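Local coordinates for multi-copper Oxidase CueO (Ochrobactrum, PDB 6EVG), which probably oxidises phenolic substrates at the expense of oxygen, as laccases do, and shows oxidase activity towards lignin model compounds and lignosulfonate, at residues A[487-490]-A[495-498]; A[91-96]-A[489-494]; A[131-136]-A[437-442]; A[104-109]-A[501-506]; A[137-142]-A[227-232]. One frame throughout, in Å; residues are numbered along the deposited sequence.

Contact 1: residues A[487-490]-A[495-498]. With CU (copper (II) ion), chain B.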
# COMPACT_ATOMS: atom_id res chain seq x y z
N MET A 487 13.94 3.42 -5.47
CA MET A 487 13.15 4.48 -6.05
C MET A 487 12.35 5.18 -4.99
O MET A 487 12.05 4.60 -3.95
CB MET A 487 12.24 3.93 -7.13
CG MET A 487 13.15 3.19 -8.18
SD MET A 487 12.29 2.51 -9.54
CE MET A 487 12.41 3.82 -10.58
N PHE A 488 11.94 6.41 -5.29
CA PHE A 488 10.95 7.14 -4.51
C PHE A 488 10.04 7.84 -5.47
O PHE A 488 10.47 8.30 -6.53
CB PHE A 488 11.59 8.03 -3.45
CG PHE A 488 12.51 9.11 -3.97
CD1 PHE A 488 13.82 8.83 -4.25
CD2 PHE A 488 12.12 10.45 -4.07
CE1 PHE A 488 14.73 9.85 -4.65
CE2 PHE A 488 13.01 11.45 -4.48
CZ PHE A 488 14.32 11.14 -4.76
N HIS A 489 8.75 7.98 -5.10
CA HIS A 489 7.78 8.41 -6.08
C HIS A 489 6.46 8.76 -5.42
O HIS A 489 6.21 8.40 -4.28
CB HIS A 489 7.57 7.32 -7.18
CG HIS A 489 7.18 5.98 -6.65
ND1 HIS A 489 5.87 5.59 -6.54
CD2 HIS A 489 7.91 4.92 -6.23
CE1 HIS A 489 5.83 4.35 -6.07
NE2 HIS A 489 7.05 3.93 -5.83
N CYS A 490 5.59 9.34 -6.24
CA CYS A 490 4.17 9.45 -5.90
C CYS A 490 3.53 8.10 -6.15
O CYS A 490 3.81 7.44 -7.15
CB CYS A 490 3.51 10.53 -6.71
SG CYS A 490 1.77 10.72 -6.29
N HIS A 495 0.57 9.39 -11.90
CA HIS A 495 1.63 10.40 -11.71
C HIS A 495 2.99 9.71 -11.83
O HIS A 495 3.90 10.24 -12.48
CB HIS A 495 1.49 11.09 -10.36
CG HIS A 495 0.31 11.97 -10.27
ND1 HIS A 495 0.02 12.57 -9.06
CD2 HIS A 495 -0.61 12.36 -11.19
CE1 HIS A 495 -1.04 13.34 -9.30
NE2 HIS A 495 -1.45 13.21 -10.56
N GLU A 496 3.15 8.56 -11.17
CA GLU A 496 4.40 7.81 -11.30
C GLU A 496 4.68 7.47 -12.81
O GLU A 496 5.79 7.62 -13.28
CB GLU A 496 4.20 6.52 -10.50
CG GLU A 496 5.33 5.58 -10.46
CD GLU A 496 4.87 4.23 -9.87
OE1 GLU A 496 4.21 4.18 -8.87
OE2 GLU A 496 5.17 3.36 -10.51
N ASP A 497 3.64 7.03 -13.52
CA ASP A 497 3.80 6.60 -14.92
C ASP A 497 4.19 7.78 -15.84
O ASP A 497 4.87 7.55 -16.83
CB ASP A 497 2.56 5.93 -15.47
CG ASP A 497 2.34 4.48 -15.03
OD1 ASP A 497 3.33 3.83 -14.59
OD2 ASP A 497 1.22 3.98 -15.25
N VAL A 498 3.81 9.02 -15.51
CA VAL A 498 4.20 10.17 -16.31
C VAL A 498 5.42 10.87 -15.76
O VAL A 498 5.81 11.97 -16.27
CB VAL A 498 3.02 11.13 -16.55
CG1 VAL A 498 1.90 10.49 -17.29
CG2 VAL A 498 2.55 11.82 -15.24
CU CU B . 0.99 12.45 -7.31
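The type 1 copper site of a multicopper oxidase, set in a cupredoxin domain, is built here from Cys-490 at the end of a strand and His-495 on the short helix that follows. The thiolate SG of Cys-490 lies 2.2 Å from the copper ion and ND1 of His-495 lies 2.0 Å from it; His-434 supplies the third protein ligand. SG stands near the plane of the His-495 imidazole, at its edge, as expected when both atoms point at one metal. A first torsion of -179° carries the cysteine sulfur off the strand toward the helix. The neighbouring His-489 is tied to the ligand cysteine's own carbonyl. Its ND1 donates a nearly straight bond of 2.8 Å to Cys-490 O, which lies in the ring plane although the donor stands well above the plane of that carbonyl. Because this N-H is spent, OE1 of Glu-496, 3.2 Å from ND1 of His-489, sits obliquely beside the ring at too poor an angle for a bond, its carboxylate turned 64° from the imidazole. The other carboxylate oxygen, OE2, is bonded to Thr-138, while NE2 of His-489 is hydrogen-bonded to His-439. A leucine in place of His-489 would probably leave Cys-490 O, the carbonyl of the ligand cysteine, without its donor and NE2 of His-439 without its mate. Nearer the backbone, the CB methylene of Glu-496 packs 3.5 Å from Cys-490 O.

Contact 2: residues A[91-96]-A[489-494]. With CU (copper (II) ion), chain B.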
# COMPACT_ATOMS: atom_id res chain seq x y z
N HIS A 91 7.28 -5.61 -6.61
CA HIS A 91 7.96 -4.87 -5.56
C HIS A 91 7.43 -5.33 -4.20
O HIS A 91 6.22 -5.37 -4.00
CB HIS A 91 7.71 -3.34 -5.76
CG HIS A 91 8.00 -2.46 -4.60
ND1 HIS A 91 9.15 -2.50 -3.86
CD2 HIS A 91 7.26 -1.43 -4.08
CE1 HIS A 91 9.08 -1.55 -2.90
NE2 HIS A 91 7.95 -0.89 -3.04
N TRP A 92 8.36 -5.70 -3.33
CA TRP A 92 8.04 -6.19 -1.99
C TRP A 92 7.90 -4.94 -1.09
O TRP A 92 8.84 -4.50 -0.44
CB TRP A 92 9.12 -7.15 -1.48
CG TRP A 92 9.54 -8.21 -2.43
CD1 TRP A 92 10.79 -8.39 -2.90
CD2 TRP A 92 8.73 -9.26 -3.00
NE1 TRP A 92 10.84 -9.45 -3.77
CE2 TRP A 92 9.59 -10.00 -3.87
CE3 TRP A 92 7.39 -9.65 -2.88
CZ2 TRP A 92 9.12 -11.09 -4.60
CZ3 TRP A 92 6.94 -10.71 -3.62
CH2 TRP A 92 7.81 -11.42 -4.48
N HIS A 93 6.70 -4.38 -1.14
CA HIS A 93 6.34 -3.06 -0.54
C HIS A 93 6.17 -3.21 0.97
O HIS A 93 5.13 -3.64 1.45
CB HIS A 93 5.09 -2.58 -1.25
CG HIS A 93 4.72 -1.16 -1.00
ND1 HIS A 93 4.14 -0.40 -2.01
CD2 HIS A 93 4.74 -0.43 0.14
CE1 HIS A 93 3.82 0.78 -1.48
NE2 HIS A 93 4.16 0.79 -0.19
N GLY A 94 7.24 -2.86 1.69
CA GLY A 94 7.34 -3.02 3.11
C GLY A 94 8.28 -4.07 3.61
O GLY A 94 8.64 -4.11 4.78
N LEU A 95 8.73 -4.95 2.70
CA LEU A 95 9.71 -5.96 3.08
C LEU A 95 11.09 -5.36 3.12
O LEU A 95 11.40 -4.45 2.33
CB LEU A 95 9.66 -7.14 2.07
CG LEU A 95 10.17 -8.47 2.55
CD1 LEU A 95 9.23 -9.02 3.66
CD2 LEU A 95 10.27 -9.46 1.42
N PHE A 96 11.92 -5.81 4.07
CA PHE A 96 13.30 -5.27 4.17
C PHE A 96 14.23 -6.22 3.42
O PHE A 96 14.55 -7.32 3.89
CB PHE A 96 13.77 -5.15 5.59
CG PHE A 96 13.18 -4.03 6.42
CD1 PHE A 96 11.98 -3.41 6.14
CD2 PHE A 96 13.84 -3.65 7.58
CE1 PHE A 96 11.47 -2.40 6.99
CE2 PHE A 96 13.33 -2.66 8.40
CZ PHE A 96 12.16 -2.04 8.09
N HIS A 489 8.75 7.98 -5.10
CA HIS A 489 7.78 8.41 -6.08
C HIS A 489 6.46 8.76 -5.42
O HIS A 489 6.21 8.40 -4.28
CB HIS A 489 7.57 7.32 -7.18
CG HIS A 489 7.18 5.98 -6.65
ND1 HIS A 489 5.87 5.59 -6.54
CD2 HIS A 489 7.91 4.92 -6.23
CE1 HIS A 489 5.83 4.35 -6.07
NE2 HIS A 489 7.05 3.93 -5.83
N CYS A 490 5.59 9.34 -6.24
CA CYS A 490 4.17 9.45 -5.90
C CYS A 490 3.53 8.10 -6.15
O CYS A 490 3.81 7.44 -7.15
CB CYS A 490 3.51 10.53 -6.71
SG CYS A 490 1.77 10.72 -6.29
N HIS A 491 2.63 7.70 -5.25
CA HIS A 491 1.86 6.48 -5.36
C HIS A 491 0.47 6.64 -6.02
O HIS A 491 -0.27 5.67 -6.06
CB HIS A 491 1.79 5.72 -4.01
CG HIS A 491 1.90 4.23 -4.12
ND1 HIS A 491 0.95 3.40 -4.64
CD2 HIS A 491 2.96 3.43 -3.81
CE1 HIS A 491 1.43 2.13 -4.63
NE2 HIS A 491 2.64 2.13 -4.11
N VAL A 492 0.19 7.84 -6.58
CA VAL A 492 -0.85 7.96 -7.59
C VAL A 492 -0.25 7.39 -8.86
O VAL A 492 0.71 7.93 -9.37
CB VAL A 492 -1.33 9.43 -7.76
CG1 VAL A 492 -2.22 9.57 -8.97
CG2 VAL A 492 -2.07 9.86 -6.53
N LEU A 493 -0.76 6.25 -9.29
CA LEU A 493 -0.01 5.47 -10.28
C LEU A 493 0.10 6.21 -11.61
O LEU A 493 1.12 6.06 -12.33
CB LEU A 493 -0.63 4.10 -10.45
CG LEU A 493 -0.68 3.27 -9.16
CD1 LEU A 493 -1.22 1.89 -9.48
CD2 LEU A 493 0.69 3.18 -8.52
N GLU A 494 -0.91 7.00 -11.98
CA GLU A 494 -0.81 7.83 -13.18
C GLU A 494 0.36 8.81 -13.09
O GLU A 494 1.09 9.04 -14.08
CB GLU A 494 -2.11 8.58 -13.40
CG GLU A 494 -3.25 7.69 -13.83
CD GLU A 494 -3.73 6.69 -12.79
OE1 GLU A 494 -3.90 7.10 -11.61
OE2 GLU A 494 -3.97 5.52 -13.18
CU CU B . 0.99 12.45 -7.31
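His-93 and His-491 approach from opposite directions and meet obliquely where the first and third cupredoxin domains face each other. Both belong to His-X-His motifs that in related multicopper oxidases furnish ligands of the trinuclear copper centre; in this model several imidazoles of the cluster are hydrogen-bonded to one another. The closest atoms of the pair are CE1 of His-93 and NE2 of His-491, 3.2 Å apart. NE2 arrives in the plane of the His-93 ring, at its edge, but the rings are inclined by 52° and form neither a stack nor an edge-to-face pair. The first torsion of His-93, -168°, points its ring off the strand toward this partner.

One shell out, ND1 of His-93 is hydrogen-bonded to NE2 of His-131, which would help to set the rotation of the ring, and the ring of His-91 has CA of His-93 over one face. A type II turn from Trp-92 to Leu-95 then takes the chain away, closed by Leu-95 N bonding to Trp-92 O at 3.2 Å; Gly-94 in it has backbone angles that call for glycine. On the other segment, the backbone of His-491 is bonded to that of Pro-435. Val-492, at the N-cap position of the helix, donates its N-H to SG of Cys-490 at 3.3 Å, while CB of Val-492 lies 3.8 Å from the copper ion.

Contact 3: residues A[131-136]-A[437-442]. With EDO (1,2-ethanediol), chain C.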
# COMPACT_ATOMS: atom_id res chain seq x y z
N HIS A 131 3.18 -5.80 -5.50
CA HIS A 131 2.44 -5.36 -6.69
C HIS A 131 3.48 -4.98 -7.74
O HIS A 131 4.65 -4.80 -7.42
CB HIS A 131 1.56 -4.16 -6.32
CG HIS A 131 2.34 -3.02 -5.75
ND1 HIS A 131 3.05 -2.13 -6.54
CD2 HIS A 131 2.63 -2.70 -4.48
CE1 HIS A 131 3.66 -1.27 -5.73
NE2 HIS A 131 3.39 -1.57 -4.47
N PRO A 132 3.05 -4.79 -8.98
CA PRO A 132 4.04 -4.44 -10.05
C PRO A 132 4.60 -3.07 -9.82
O PRO A 132 3.97 -2.17 -9.24
CB PRO A 132 3.21 -4.46 -11.33
CG PRO A 132 2.05 -5.39 -11.00
CD PRO A 132 1.75 -5.06 -9.58
N HIS A 133 5.81 -2.87 -10.30
CA HIS A 133 6.46 -1.56 -10.27
C HIS A 133 7.26 -1.48 -11.57
O HIS A 133 8.29 -2.15 -11.74
CB HIS A 133 7.35 -1.36 -9.04
CG HIS A 133 7.85 0.04 -8.96
ND1 HIS A 133 7.02 1.11 -8.69
CD2 HIS A 133 9.07 0.56 -9.19
CE1 HIS A 133 7.73 2.22 -8.75
NE2 HIS A 133 8.99 1.92 -9.08
N LEU A 134 6.77 -0.67 -12.50
CA LEU A 134 7.24 -0.64 -13.85
C LEU A 134 7.49 0.81 -14.30
O LEU A 134 7.06 1.76 -13.65
CB LEU A 134 6.20 -1.32 -14.77
CG LEU A 134 5.97 -2.80 -14.46
CD1 LEU A 134 4.72 -3.28 -15.17
CD2 LEU A 134 7.17 -3.64 -14.84
N HIS A 135 8.12 0.98 -15.44
CA HIS A 135 8.32 2.27 -16.11
C HIS A 135 7.18 2.50 -17.08
O HIS A 135 7.08 1.86 -18.12
CB HIS A 135 9.66 2.23 -16.82
CG HIS A 135 9.95 3.47 -17.59
ND1 HIS A 135 10.82 3.48 -18.66
CD2 HIS A 135 9.51 4.73 -17.43
CE1 HIS A 135 10.84 4.70 -19.16
NE2 HIS A 135 10.09 5.49 -18.42
N GLY A 136 6.26 3.40 -16.72
CA GLY A 136 5.16 3.78 -17.58
C GLY A 136 3.95 2.89 -17.65
O GLY A 136 2.91 3.29 -18.19
N HIS A 437 6.02 7.47 -1.52
CA HIS A 437 6.53 6.16 -1.14
C HIS A 437 8.00 6.07 -1.49
O HIS A 437 8.42 6.49 -2.57
CB HIS A 437 5.74 5.01 -1.84
CG HIS A 437 6.32 3.62 -1.64
ND1 HIS A 437 6.62 3.12 -0.38
CD2 HIS A 437 6.61 2.62 -2.52
CE1 HIS A 437 7.11 1.88 -0.53
NE2 HIS A 437 7.09 1.55 -1.80
N ILE A 438 8.78 5.57 -0.53
CA ILE A 438 10.20 5.26 -0.76
C ILE A 438 10.42 3.76 -0.66
O ILE A 438 9.97 3.11 0.29
CB ILE A 438 11.10 6.08 0.18
CG1 ILE A 438 12.58 5.88 -0.20
CG2 ILE A 438 10.87 5.80 1.65
CD1 ILE A 438 13.50 6.99 0.34
N HIS A 439 11.10 3.21 -1.65
CA HIS A 439 11.55 1.82 -1.64
C HIS A 439 12.89 1.71 -0.89
O HIS A 439 13.76 2.55 -1.09
CB HIS A 439 11.77 1.28 -3.04
CG HIS A 439 10.63 1.38 -3.98
ND1 HIS A 439 10.48 0.48 -5.01
CD2 HIS A 439 9.57 2.21 -4.07
CE1 HIS A 439 9.41 0.79 -5.70
NE2 HIS A 439 8.82 1.84 -5.15
N GLY A 440 13.05 0.64 -0.11
CA GLY A 440 14.37 0.38 0.44
C GLY A 440 14.83 1.22 1.59
O GLY A 440 15.99 1.17 1.97
N ALA A 441 13.91 1.98 2.19
CA ALA A 441 14.18 2.82 3.33
C ALA A 441 12.88 2.95 4.14
O ALA A 441 11.80 2.55 3.66
CB ALA A 441 14.70 4.16 2.91
N SER A 442 13.02 3.45 5.34
CA SER A 442 11.89 3.66 6.23
C SER A 442 11.97 5.07 6.78
O SER A 442 13.05 5.65 6.83
CB SER A 442 11.85 2.64 7.34
OG SER A 442 11.72 1.33 6.84
C1 EDO C . 13.29 -1.70 -6.20
O1 EDO C . 12.64 -1.26 -5.00
C2 EDO C . 12.81 -1.09 -7.46
O2 EDO C . 11.38 -1.11 -7.54
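His-439 presents an edge to the face of His-133, and following the chain from His-437 onward shows how the pair is placed. His-437 comes first; its ring stacks with that of His-93, and its two nitrogens are hydrogen-bonded to Asp-462 O and to NE2 of His-91. Ile-438 packs against Phe-488 and Phe-504, while the histidines before and after it meet other imidazoles. His-439 follows, its backbone bonded to that of Met-487. Its CE1 stands 3.5 Å above the plane of the His-133 ring, over the centre, in a T-shaped contact with the planes 60° apart and the centroids 4.5 Å apart. In His-133, chi1 of -173° carries the ring toward this second segment and chi2 of 69° turns its face to CE1. The nitrogens of His-439 are both engaged: NE2 with NE2 of His-489, and ND1 as donor to O1 of an ethanediol molecule, probably from the crystallisation liquor, at 2.8 Å. Asp-102 and Gly-103 O hold the same molecule, and its O2 lies 3.3 Å from CD2 of His-133. Replacing His-133 by an alanine would probably leave the CE1 edge of His-439 without the ring it rests against and take away the stacking partner of His-489. Further on, Ser-442 OG bonds to Arg-478. Paired His-X-His motifs, His-131 with His-133 and His-437 with His-439, facing each other across a domain interface are consistent with the trinuclear copper site expected from relatives, although in this model their imidazoles bond to other histidines.

Contact 4: residues A[104-109]-A[501-506]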
# COMPACT_ATOMS: atom_id res chain seq x y z
N GLY A 104 11.51 -4.18 -10.05
CA GLY A 104 11.26 -2.88 -10.62
C GLY A 104 11.70 -2.82 -12.06
O GLY A 104 12.04 -3.83 -12.65
N PRO A 105 11.72 -1.61 -12.63
CA PRO A 105 11.92 -1.51 -14.11
C PRO A 105 13.32 -1.88 -14.59
O PRO A 105 13.49 -2.01 -15.81
CB PRO A 105 11.59 -0.04 -14.41
CG PRO A 105 11.81 0.62 -13.11
CD PRO A 105 11.42 -0.33 -12.01
N HIS A 106 14.29 -2.00 -13.69
CA HIS A 106 15.64 -2.45 -14.08
C HIS A 106 15.79 -3.93 -14.10
O HIS A 106 16.84 -4.46 -14.52
CB HIS A 106 16.70 -1.82 -13.19
CG HIS A 106 16.69 -0.33 -13.25
ND1 HIS A 106 17.24 0.38 -14.29
CD2 HIS A 106 16.16 0.59 -12.41
CE1 HIS A 106 17.07 1.66 -14.08
NE2 HIS A 106 16.43 1.82 -12.94
N ASN A 107 14.77 -4.67 -13.66
CA ASN A 107 14.82 -6.15 -13.63
C ASN A 107 13.46 -6.74 -13.89
O ASN A 107 12.96 -7.53 -13.11
CB ASN A 107 15.51 -6.66 -12.35
CG ASN A 107 14.78 -6.36 -11.04
OD1 ASN A 107 14.10 -5.33 -10.89
ND2 ASN A 107 14.99 -7.22 -10.02
N VAL A 108 12.89 -6.43 -15.03
CA VAL A 108 11.60 -6.92 -15.43
C VAL A 108 11.67 -8.42 -15.70
O VAL A 108 12.61 -8.90 -16.33
CB VAL A 108 11.12 -6.15 -16.68
CG1 VAL A 108 9.81 -6.71 -17.24
CG2 VAL A 108 10.93 -4.65 -16.37
N ILE A 109 10.65 -9.14 -15.25
CA ILE A 109 10.50 -10.56 -15.55
C ILE A 109 9.84 -10.71 -16.93
O ILE A 109 8.69 -10.31 -17.12
CB ILE A 109 9.60 -11.29 -14.49
CG1 ILE A 109 9.98 -10.94 -13.08
CG2 ILE A 109 9.64 -12.80 -14.75
CD1 ILE A 109 8.98 -11.41 -12.07
N MET A 501 8.73 10.32 -10.24
CA MET A 501 9.55 9.26 -9.69
C MET A 501 11.00 9.59 -9.86
O MET A 501 11.39 10.32 -10.78
CB MET A 501 9.19 7.91 -10.41
CG MET A 501 9.96 6.71 -9.91
SD MET A 501 9.08 5.13 -10.11
CE MET A 501 9.01 5.02 -11.88
N ALA A 502 11.82 9.06 -8.96
CA ALA A 502 13.26 9.30 -8.92
C ALA A 502 13.93 8.09 -8.31
O ALA A 502 13.29 7.17 -7.80
CB ALA A 502 13.52 10.56 -8.07
N GLN A 503 15.26 8.05 -8.41
CA GLN A 503 16.06 6.89 -8.05
C GLN A 503 17.21 7.24 -7.12
O GLN A 503 17.79 8.34 -7.23
CB GLN A 503 16.76 6.31 -9.39
CG GLN A 503 15.79 5.99 -10.42
CD GLN A 503 16.36 5.11 -11.47
OE1 GLN A 503 15.81 4.03 -11.64
NE2 GLN A 503 17.34 5.61 -12.27
N PHE A 504 17.55 6.32 -6.22
CA PHE A 504 18.69 6.48 -5.33
C PHE A 504 19.56 5.26 -5.29
O PHE A 504 19.09 4.12 -5.51
CB PHE A 504 18.33 6.98 -3.93
CG PHE A 504 17.72 5.95 -2.97
CD1 PHE A 504 18.54 5.23 -2.11
CD2 PHE A 504 16.36 5.78 -2.85
CE1 PHE A 504 17.99 4.35 -1.17
CE2 PHE A 504 15.83 4.96 -1.90
CZ PHE A 504 16.63 4.23 -1.07
N VAL A 505 20.82 5.49 -4.98
CA VAL A 505 21.75 4.45 -4.63
C VAL A 505 22.32 4.75 -3.23
O VAL A 505 22.25 5.92 -2.78
CB VAL A 505 22.90 4.29 -5.64
CG1 VAL A 505 22.36 3.87 -6.96
CG2 VAL A 505 23.79 5.50 -5.75
N THR A 506 22.88 3.74 -2.60
CA THR A 506 23.62 3.94 -1.33
C THR A 506 25.08 3.99 -1.62
O THR A 506 25.57 3.29 -2.50
CB THR A 506 23.20 2.93 -0.26
OG1 THR A 506 23.36 1.58 -0.73
CG2 THR A 506 21.75 3.13 0.14
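OE1 of Gln-503 accepts a short hydrogen bond of 2.6 Å from NE2 of His-106, the one polar link that joins these two segments. It is close to ideal in shape. The N-H...O angle is 172°, the donor lies in the plane of the amide carbonyl on a lone pair, and the oxygen lies in the plane of the imidazole at its edge. Ring and amide are also nearly coplanar, 28° apart, the two side chains arriving from opposite directions. Gln-503 spans the gap with an extended chain beyond CG. What settles which end of its amide faces the histidine is the other end: NE2 of Gln-503 is bonded to the backbone oxygens of both Met-410 and Arg-412, so the nitrogen is committed to carbonyls and the oxygen is left for a donor. Pro-485 touches both side chains.

The histidine rides on a type I turn from Gly-104 to Asn-107, closed by Asn-107 N bonding to Gly-104 O at 3.0 Å. The side chain of Asn-107 ties the same turn together, OD1 taking a weak bond from Gly-104 N while ND2 reaches Asp-102 O. A loop of the first cupredoxin domain is thereby joined to the final strand of the third. The chemistry implies that NE2 of His-106 carries a proton, because only then can it donate to an amide oxygen whose orientation is fixed by two carbonyl acceptors on the far side.

Contact 5: residues A[137-142]-A[227-232]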
# COMPACT_ATOMS: atom_id res chain seq x y z
N ASN A 137 4.01 1.70 -17.05
CA ASN A 137 3.01 0.64 -17.14
C ASN A 137 2.46 0.16 -15.79
O ASN A 137 1.76 -0.85 -15.73
CB ASN A 137 3.56 -0.60 -17.94
CG ASN A 137 3.67 -0.32 -19.35
OD1 ASN A 137 2.70 -0.47 -20.09
ND2 ASN A 137 4.81 0.17 -19.79
N THR A 138 2.83 0.86 -14.74
CA THR A 138 2.41 0.41 -13.42
C THR A 138 0.91 0.52 -13.21
O THR A 138 0.29 -0.37 -12.64
CB THR A 138 3.15 1.22 -12.34
OG1 THR A 138 4.55 1.08 -12.47
CG2 THR A 138 2.76 0.80 -10.88
N ALA A 139 0.34 1.62 -13.62
CA ALA A 139 -1.08 1.88 -13.36
C ALA A 139 -1.98 0.83 -13.98
O ALA A 139 -2.96 0.41 -13.34
CB ALA A 139 -1.48 3.25 -13.85
N ARG A 140 -1.69 0.45 -15.21
CA ARG A 140 -2.51 -0.53 -15.88
C ARG A 140 -2.41 -1.89 -15.22
O ARG A 140 -3.43 -2.58 -15.00
CB ARG A 140 -2.11 -0.62 -17.35
CG ARG A 140 -2.89 -1.62 -18.14
CD ARG A 140 -2.56 -1.56 -19.64
NE ARG A 140 -1.13 -1.69 -19.89
CZ ARG A 140 -0.44 -2.85 -19.77
NH1 ARG A 140 -1.06 -4.01 -19.59
NH2 ARG A 140 0.85 -2.85 -19.90
N GLN A 141 -1.19 -2.36 -14.97
CA GLN A 141 -1.05 -3.72 -14.39
C GLN A 141 -1.63 -3.76 -12.98
O GLN A 141 -2.23 -4.78 -12.59
CB GLN A 141 0.40 -4.13 -14.43
CG GLN A 141 0.89 -4.47 -15.83
CD GLN A 141 2.08 -5.40 -15.85
OE1 GLN A 141 2.48 -5.96 -14.82
NE2 GLN A 141 2.68 -5.59 -17.02
N ALA A 142 -1.42 -2.71 -12.20
CA ALA A 142 -2.05 -2.66 -10.86
C ALA A 142 -3.58 -2.65 -10.97
O ALA A 142 -4.26 -3.45 -10.29
CB ALA A 142 -1.56 -1.45 -10.10
N GLY A 227 -5.34 -0.12 -1.98
CA GLY A 227 -4.74 -0.63 -3.19
C GLY A 227 -5.22 0.06 -4.48
O GLY A 227 -5.03 -0.51 -5.57
N ALA A 228 -5.84 1.22 -4.35
CA ALA A 228 -6.39 1.92 -5.51
C ALA A 228 -5.27 2.65 -6.30
O ALA A 228 -4.18 2.88 -5.79
CB ALA A 228 -7.40 2.96 -5.06
N ASN A 229 -5.60 3.01 -7.56
CA ASN A 229 -4.66 3.80 -8.35
C ASN A 229 -4.37 5.16 -7.76
O ASN A 229 -3.27 5.67 -7.89
CB ASN A 229 -5.18 3.97 -9.78
CG ASN A 229 -4.96 2.76 -10.65
OD1 ASN A 229 -5.21 1.62 -10.25
ND2 ASN A 229 -4.46 3.00 -11.88
N ALA A 230 -5.42 5.77 -7.19
CA ALA A 230 -5.35 7.21 -6.87
C ALA A 230 -6.22 7.64 -5.71
O ALA A 230 -5.85 8.56 -4.97
CB ALA A 230 -5.67 8.06 -8.08
N ARG A 231 -7.41 7.06 -5.58
CA ARG A 231 -8.39 7.48 -4.59
C ARG A 231 -7.81 7.39 -3.19
O ARG A 231 -7.23 6.35 -2.83
CB ARG A 231 -9.61 6.60 -4.67
CG ARG A 231 -10.71 6.91 -3.68
CD ARG A 231 -11.97 6.10 -3.91
NE ARG A 231 -12.67 6.46 -5.12
CZ ARG A 231 -13.63 7.38 -5.21
NH1 ARG A 231 -13.99 8.08 -4.13
NH2 ARG A 231 -14.24 7.60 -6.35
N ASN A 232 -8.04 8.41 -2.35
CA ASN A 232 -7.81 8.35 -0.92
C ASN A 232 -9.10 7.93 -0.24
O ASN A 232 -10.21 8.38 -0.62
CB ASN A 232 -7.38 9.68 -0.36
CG ASN A 232 -6.10 10.17 -0.99
OD1 ASN A 232 -5.12 9.43 -1.07
ND2 ASN A 232 -6.08 11.44 -1.43
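Asn-229 reaches from its loop to the side of the helix 138-144 with its amide nitrogen leading. ND2 lies 3.3 Å from Ala-139 O, a weak hydrogen bond with an N-H...O angle of 152°, and 3.6 Å from CB of the same alanine, so that the amide rests against both the carbonyl and the methyl. The amide oxygen is set farther back, with OD1 of Asn-229 4.0 Å from Ala-139 O. A first torsion of -79° brings the amide round to the helix. Its firmer polar partner is Glu-494: ND2 is also hydrogen-bonded to OE2 of that residue, and the backbone of Asn-229 is bonded to that of Leu-493. One amide thus touches two helices at once. Leu-493 also packs on Ala-139 and Ala-142, while Arg-140, between these alanines in sequence, has its CB directed away from the loop. Helix 138-144 of the first domain, the loop carrying Asn-229 from the second and helix 493-497 of the third come together here in a three-way interdomain junction, consistent with the three-domain laccase-type cupredoxin fold.

Overall arrangement
Contact 1 holds the bound copper. Contacts 2 and 3 form the histidine cluster, their centres about 9 and 8 Å from that of contact 1, with contacts 4 and 5 flanking. Contacts 1 and 2 share His-489 and Cys-490, so the Cys-490 ligand is flanked in sequence by histidines that face the expected trinuclear site. Contacts 2 and 3 are the closest pair, with centres about 4 Å apart, joined by His-93 ND1 to His-131 NE2 at 2.8 Å. Contacts 1 and 5 are linked by a probable hydrogen bond between Asp-497 OD2 and Ala-139 N, 3.0 Å. Contact 4 lies about 8 Å from contact 3 between centres, its Met-501 SD 3.4 Å from NE2 of His-133.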